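Local coordinates for shikimate dehydrogenase (NADP(+)) (PDB 2CY0), which catalyses the reversible NADPH-linked reduction of 3-dehydroshikimate to shikimate, a step on the way to chorismate and the aromatic amino acids, at residues E41-R46 and E65-H70; R55-T60 and N85-V90. All coordinates share one frame; numbering follows the deposited sequence.

Interaction 1 (E41-R46 and E65-H70)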
loop_
_atom_site.group_PDB
_atom_site.type_symbol
_atom_site.label_atom_id
_atom_site.label_comp_id
_atom_site.label_asym_id
_atom_site.label_seq_id
_atom_site.Cartn_x
_atom_site.Cartn_y
_atom_site.Cartn_z
ATOM N N GLU B 41 8.766 -23.898 8.389
ATOM C CA GLU B 41 8.694 -23.809 9.849
ATOM C C GLU B 41 8.735 -22.369 10.313
ATOM O O GLU B 41 7.998 -21.940 11.206
ATOM C CB GLU B 41 9.899 -24.506 10.502
ATOM C CG GLU B 41 9.809 -24.467 12.060
ATOM C CD GLU B 41 11.044 -23.888 12.716
ATOM O OE1 GLU B 41 12.034 -23.590 12.002
ATOM O OE2 GLU B 41 11.005 -23.698 13.951
ATOM N N ALA B 42 9.664 -21.655 9.703
ATOM C CA ALA B 42 9.957 -20.288 10.049
ATOM C C ALA B 42 9.144 -19.154 9.443
ATOM O O ALA B 42 9.487 -17.995 9.662
ATOM C CB ALA B 42 11.433 -20.048 9.800
ATOM N N LEU B 43 8.082 -19.447 8.701
ATOM C CA LEU B 43 7.296 -18.364 8.110
ATOM C C LEU B 43 6.759 -17.404 9.182
ATOM O O LEU B 43 6.925 -16.190 9.064
ATOM C CB LEU B 43 6.146 -18.929 7.264
ATOM C CG LEU B 43 5.318 -17.936 6.442
ATOM C CD1 LEU B 43 6.226 -17.050 5.593
ATOM C CD2 LEU B 43 4.356 -18.713 5.560
ATOM N N PRO B 44 6.118 -17.937 10.244
ATOM C CA PRO B 44 5.562 -17.128 11.340
ATOM C C PRO B 44 6.560 -16.129 11.924
ATOM O O PRO B 44 6.354 -14.914 11.889
ATOM C CB PRO B 44 5.173 -18.176 12.377
ATOM C CG PRO B 44 4.743 -19.325 11.538
ATOM C CD PRO B 44 5.784 -19.364 10.428
ATOM N N GLY B 45 7.639 -16.665 12.481
ATOM C CA GLY B 45 8.655 -15.825 13.079
ATOM C C GLY B 45 9.219 -14.842 12.079
ATOM O O GLY B 45 9.563 -13.712 12.427
ATOM N N ARG B 46 9.296 -15.272 10.824
ATOM C CA ARG B 46 9.841 -14.439 9.765
ATOM C C ARG B 46 8.913 -13.275 9.415
ATOM O O ARG B 46 9.356 -12.133 9.283
ATOM C CB ARG B 46 10.112 -15.298 8.526
ATOM C CG ARG B 46 11.109 -14.687 7.555
ATOM C CD ARG B 46 12.475 -14.469 8.204
ATOM N NE ARG B 46 13.426 -15.553 7.950
ATOM C CZ ARG B 46 13.790 -16.477 8.840
ATOM N NH1 ARG B 46 13.286 -16.473 10.066
ATOM N NH2 ARG B 46 14.682 -17.398 8.502
ATOM N N GLU B 65 1.833 -20.495 -0.270
ATOM C CA GLU B 65 0.481 -20.886 0.119
ATOM C C GLU B 65 0.170 -20.627 1.589
ATOM O O GLU B 65 -0.835 -20.005 1.919
ATOM C CB GLU B 65 0.242 -22.370 -0.175
ATOM C CG GLU B 65 0.313 -22.771 -1.640
ATOM C CD GLU B 65 1.716 -22.693 -2.202
ATOM O OE1 GLU B 65 2.645 -23.215 -1.552
ATOM O OE2 GLU B 65 1.884 -22.119 -3.297
ATOM N N ALA B 66 1.039 -21.112 2.468
ATOM C CA ALA B 66 0.857 -20.962 3.906
ATOM C C ALA B 66 0.980 -19.524 4.406
ATOM O O ALA B 66 0.963 -19.283 5.610
ATOM C CB ALA B 66 1.854 -21.847 4.642
ATOM N N ALA B 67 1.103 -18.571 3.492
ATOM C CA ALA B 67 1.240 -17.176 3.891
ATOM C C ALA B 67 -0.106 -16.488 4.097
ATOM O O ALA B 67 -0.284 -15.723 5.043
ATOM C CB ALA B 67 2.061 -16.418 2.848
ATOM N N LEU B 68 -1.053 -16.770 3.212
ATOM C CA LEU B 68 -2.367 -16.152 3.279
ATOM C C LEU B 68 -3.011 -16.097 4.660
ATOM O O LEU B 68 -3.484 -15.043 5.081
ATOM C CB LEU B 68 -3.309 -16.828 2.282
ATOM C CG LEU B 68 -2.951 -16.480 0.833
ATOM C CD1 LEU B 68 -1.756 -17.308 0.373
ATOM C CD2 LEU B 68 -4.147 -16.730 -0.062
ATOM N N ALA B 69 -3.023 -17.219 5.370
ATOM C CA ALA B 69 -3.628 -17.259 6.699
ATOM C C ALA B 69 -2.958 -16.299 7.689
ATOM O O ALA B 69 -3.596 -15.832 8.634
ATOM C CB ALA B 69 -3.589 -18.686 7.245
ATOM N N HIS B 70 -1.683 -15.996 7.463
ATOM C CA HIS B 70 -0.938 -15.107 8.352
ATOM C C HIS B 70 -1.041 -13.615 8.030
ATOM O O HIS B 70 -0.603 -12.780 8.822
ATOM C CB HIS B 70 0.545 -15.492 8.360
ATOM C CG HIS B 70 0.830 -16.822 8.981
ATOM N ND1 HIS B 70 0.506 -17.120 10.291
ATOM C CD2 HIS B 70 1.428 -17.932 8.487
ATOM C CE1 HIS B 70 0.890 -18.348 10.570
ATOM N NE2 HIS B 70 1.455 -18.866 9.492
#
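Leu43 reaches out of the first turn of helix 43-53 and lays its tip against the backbone and methyl groups of Ala66 and Ala67. The side chain can be followed outward. CB only starts the approach, with His70 CD2 about 5.0 Å from it. Because CG stands anti to the backbone N (chi1 -173°), the chain stays extended, and CG comes to 4.4 Å from His70 CD2. At the fork the branches part: chi2 near 52° leaves CD1 set back from the 65-70 segment and makes CD2 the forward prong. CD2 lies 3.4 Å from Ala66 O, a van der Waals contact with a carbonyl oxygen, and is flanked by Ala66 CB at 4.1 Å and Ala67 CB at 4.2 Å. One methyl thus meets two small side chains and the peptide between them, while Leu43 also packs on Leu63.

The helix that offers this leucine is the connection of a beta-alpha-beta crossover in the substrate-binding domain, running from strand 31-37 to the parallel strand 56-59. Ala42 is its N-cap, and Ala42 O receives Arg46 N in the opening turn. Facing it is the loop just after Lys64, the proton acceptor of the enzyme, which here curls into the short 3-10 segment 68-70.

Beside the leucine, Pro44 presents the outer corner of its ring to His70, with CG 3.9 Å from NE2 and CE1 slightly farther off. The two side chains cross obliquely. With His70 CG beside its own backbone N (chi1 -67°), the imidazole swings back over the Ala66-Ala67 step, where its CD2 lies 4.2 Å from Leu43 CD2. His70 is largely exposed, and its O receives a weak hydrogen bond from Arg51, farther along the same helix.

Interaction 2 (R55-T60 and N85-V90)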
loop_
_atom_site.group_PDB
_atom_site.type_symbol
_atom_site.label_atom_id
_atom_site.label_comp_id
_atom_site.label_asym_id
_atom_site.label_seq_id
_atom_site.Cartn_x
_atom_site.Cartn_y
_atom_site.Cartn_z
ATOM N N ARG B 55 9.781 -3.094 4.310
ATOM C CA ARG B 55 8.708 -2.394 3.624
ATOM C C ARG B 55 7.899 -3.431 2.847
ATOM O O ARG B 55 6.680 -3.320 2.716
ATOM C CB ARG B 55 9.293 -1.351 2.664
ATOM C CG ARG B 55 8.280 -0.734 1.707
ATOM C CD ARG B 55 7.202 0.077 2.430
ATOM N NE ARG B 55 6.293 0.710 1.476
ATOM C CZ ARG B 55 5.320 1.552 1.803
ATOM N NH1 ARG B 55 5.113 1.878 3.074
ATOM N NH2 ARG B 55 4.556 2.080 0.854
ATOM N N GLY B 56 8.590 -4.445 2.335
ATOM C CA GLY B 56 7.914 -5.482 1.576
ATOM C C GLY B 56 8.824 -6.651 1.261
ATOM O O GLY B 56 10.046 -6.560 1.396
ATOM N N VAL B 57 8.235 -7.767 0.853
ATOM C CA VAL B 57 9.027 -8.942 0.521
ATOM C C VAL B 57 8.361 -9.773 -0.556
ATOM O O VAL B 57 7.149 -9.693 -0.760
ATOM C CB VAL B 57 9.256 -9.863 1.752
ATOM C CG1 VAL B 57 10.022 -9.121 2.836
ATOM C CG2 VAL B 57 7.927 -10.359 2.284
ATOM N N ASN B 58 9.172 -10.554 -1.262
ATOM C CA ASN B 58 8.659 -11.458 -2.275
ATOM C C ASN B 58 8.639 -12.830 -1.615
ATOM O O ASN B 58 9.468 -13.120 -0.755
ATOM C CB ASN B 58 9.572 -11.500 -3.504
ATOM C CG ASN B 58 9.320 -10.352 -4.448
ATOM O OD1 ASN B 58 10.255 -9.716 -4.929
ATOM N ND2 ASN B 58 8.057 -10.067 -4.709
ATOM N N LEU B 59 7.678 -13.662 -1.991
ATOM C CA LEU B 59 7.599 -14.997 -1.429
ATOM C C LEU B 59 7.783 -15.999 -2.551
ATOM O O LEU B 59 7.191 -15.854 -3.617
ATOM C CB LEU B 59 6.245 -15.232 -0.760
ATOM C CG LEU B 59 5.860 -14.361 0.440
ATOM C CD1 LEU B 59 4.536 -14.856 0.982
ATOM C CD2 LEU B 59 6.937 -14.414 1.520
ATOM N N THR B 60 8.619 -17.002 -2.305
ATOM C CA THR B 60 8.880 -18.063 -3.275
ATOM C C THR B 60 8.666 -19.373 -2.507
ATOM O O THR B 60 8.499 -19.340 -1.291
ATOM C CB THR B 60 10.323 -17.988 -3.798
ATOM O OG1 THR B 60 10.466 -18.864 -4.922
ATOM C CG2 THR B 60 11.306 -18.399 -2.714
ATOM N N ASN B 85 2.916 -13.929 -3.730
ATOM C CA ASN B 85 4.334 -13.784 -4.056
ATOM C C ASN B 85 4.848 -12.421 -3.609
ATOM O O ASN B 85 6.056 -12.184 -3.560
ATOM C CB ASN B 85 4.545 -13.921 -5.565
ATOM C CG ASN B 85 4.221 -12.640 -6.320
ATOM O OD1 ASN B 85 3.229 -11.969 -6.037
ATOM N ND2 ASN B 85 5.061 -12.299 -7.294
ATOM N N THR B 86 3.924 -11.525 -3.275
ATOM C CA THR B 86 4.300 -10.184 -2.859
ATOM C C THR B 86 3.566 -9.705 -1.614
ATOM O O THR B 86 2.338 -9.649 -1.578
ATOM C CB THR B 86 4.065 -9.186 -4.003
ATOM O OG1 THR B 86 4.752 -9.647 -5.176
ATOM C CG2 THR B 86 4.581 -7.806 -3.622
ATOM N N VAL B 87 4.344 -9.355 -0.595
ATOM C CA VAL B 87 3.802 -8.870 0.665
ATOM C C VAL B 87 4.245 -7.430 0.904
ATOM O O VAL B 87 5.419 -7.101 0.741
ATOM C CB VAL B 87 4.282 -9.743 1.850
ATOM C CG1 VAL B 87 3.725 -9.203 3.160
ATOM C CG2 VAL B 87 3.844 -11.187 1.642
ATOM N N LEU B 88 3.287 -6.586 1.283
ATOM C CA LEU B 88 3.517 -5.170 1.571
ATOM C C LEU B 88 3.287 -4.910 3.058
ATOM O O LEU B 88 2.290 -5.369 3.618
ATOM C CB LEU B 88 2.543 -4.304 0.761
ATOM C CG LEU B 88 2.374 -2.852 1.217
ATOM C CD1 LEU B 88 3.681 -2.091 1.046
ATOM C CD2 LEU B 88 1.271 -2.191 0.400
ATOM N N GLN B 89 4.196 -4.167 3.686
ATOM C CA GLN B 89 4.078 -3.840 5.109
ATOM C C GLN B 89 3.839 -2.350 5.324
ATOM O O GLN B 89 4.636 -1.510 4.911
ATOM C CB GLN B 89 5.337 -4.271 5.865
ATOM C CG GLN B 89 5.301 -3.996 7.372
ATOM C CD GLN B 89 5.608 -2.554 7.723
ATOM O OE1 GLN B 89 4.737 -1.805 8.172
ATOM N NE2 GLN B 89 6.855 -2.154 7.516
ATOM N N VAL B 90 2.732 -2.041 5.984
ATOM C CA VAL B 90 2.344 -0.672 6.258
ATOM C C VAL B 90 1.751 -0.613 7.655
ATOM O O VAL B 90 0.807 -1.332 7.957
ATOM C CB VAL B 90 1.286 -0.207 5.250
ATOM C CG1 VAL B 90 0.657 1.034 5.737
ATOM C CG2 VAL B 90 1.914 0.027 3.892
HETATM O O HOH W 1 6.045 0.717 5.593
#
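Asn58 turns its amide so that ND2 donates to Asn85 O at 3.1 Å, with the acceptor lying in the amide plane. Leu59 N reaches the same oxygen at 2.7 Å, standing well above the carbonyl plane on the face opposite to Asn58 ND2, so two donors grip it; Asn58 OD1 bonds to Tyr33 OH. On the other side of the sheet, Val57 and Val87 lie side by side, CG2 of the first 3.7 Å from CB of the second, and Leu59 lies across Val87, with CD1 3.8 Å from Val87 CG2.

These are the neighbouring antiparallel strands 56-59 and 86-90 of the mixed sheet in the substrate-binding domain. Val57 and Val87 form a hydrogen-bonded pair; on the far edge of 86-90, against strand 93-97, Asn85 and Thr86 both face Phe97 in a classic beta bulge. Asn85 is a shikimate-binding residue; its ND2 hydrogen-bonds to Thr99 OG1.

Arg55 bends at chi2 (64°) and runs alongside Leu88, whose CD1 sits 3.8 Å above one face of the guanidinium, offset toward its rim. A water in the guanidinium plane joins NH1 to Gln89 O, while NE donates to Trp243 O and NH2 to Leu242 O of the second subunit.

Overall arrangement
The two contacts lie with their centres about 12 Å apart in the substrate-binding domain, on the same side of the chain's centre. Their segments alternate along the chain, in the order 41-46, 55-60, 65-70, 85-90: helix 43-53 leads directly into strand 56-59, and the 65-70 loop comes before strand 86-90. They touch where Ala67 CB meets Leu59 CD1 at 3.5 Å, so the loop of interaction 1 packs against the sheet whose inner strands form interaction 2. Interaction 2 itself holds Thr60 and Asn85, which bind shikimate, and Lys64, the proton acceptor, comes just before the 65-70 segment.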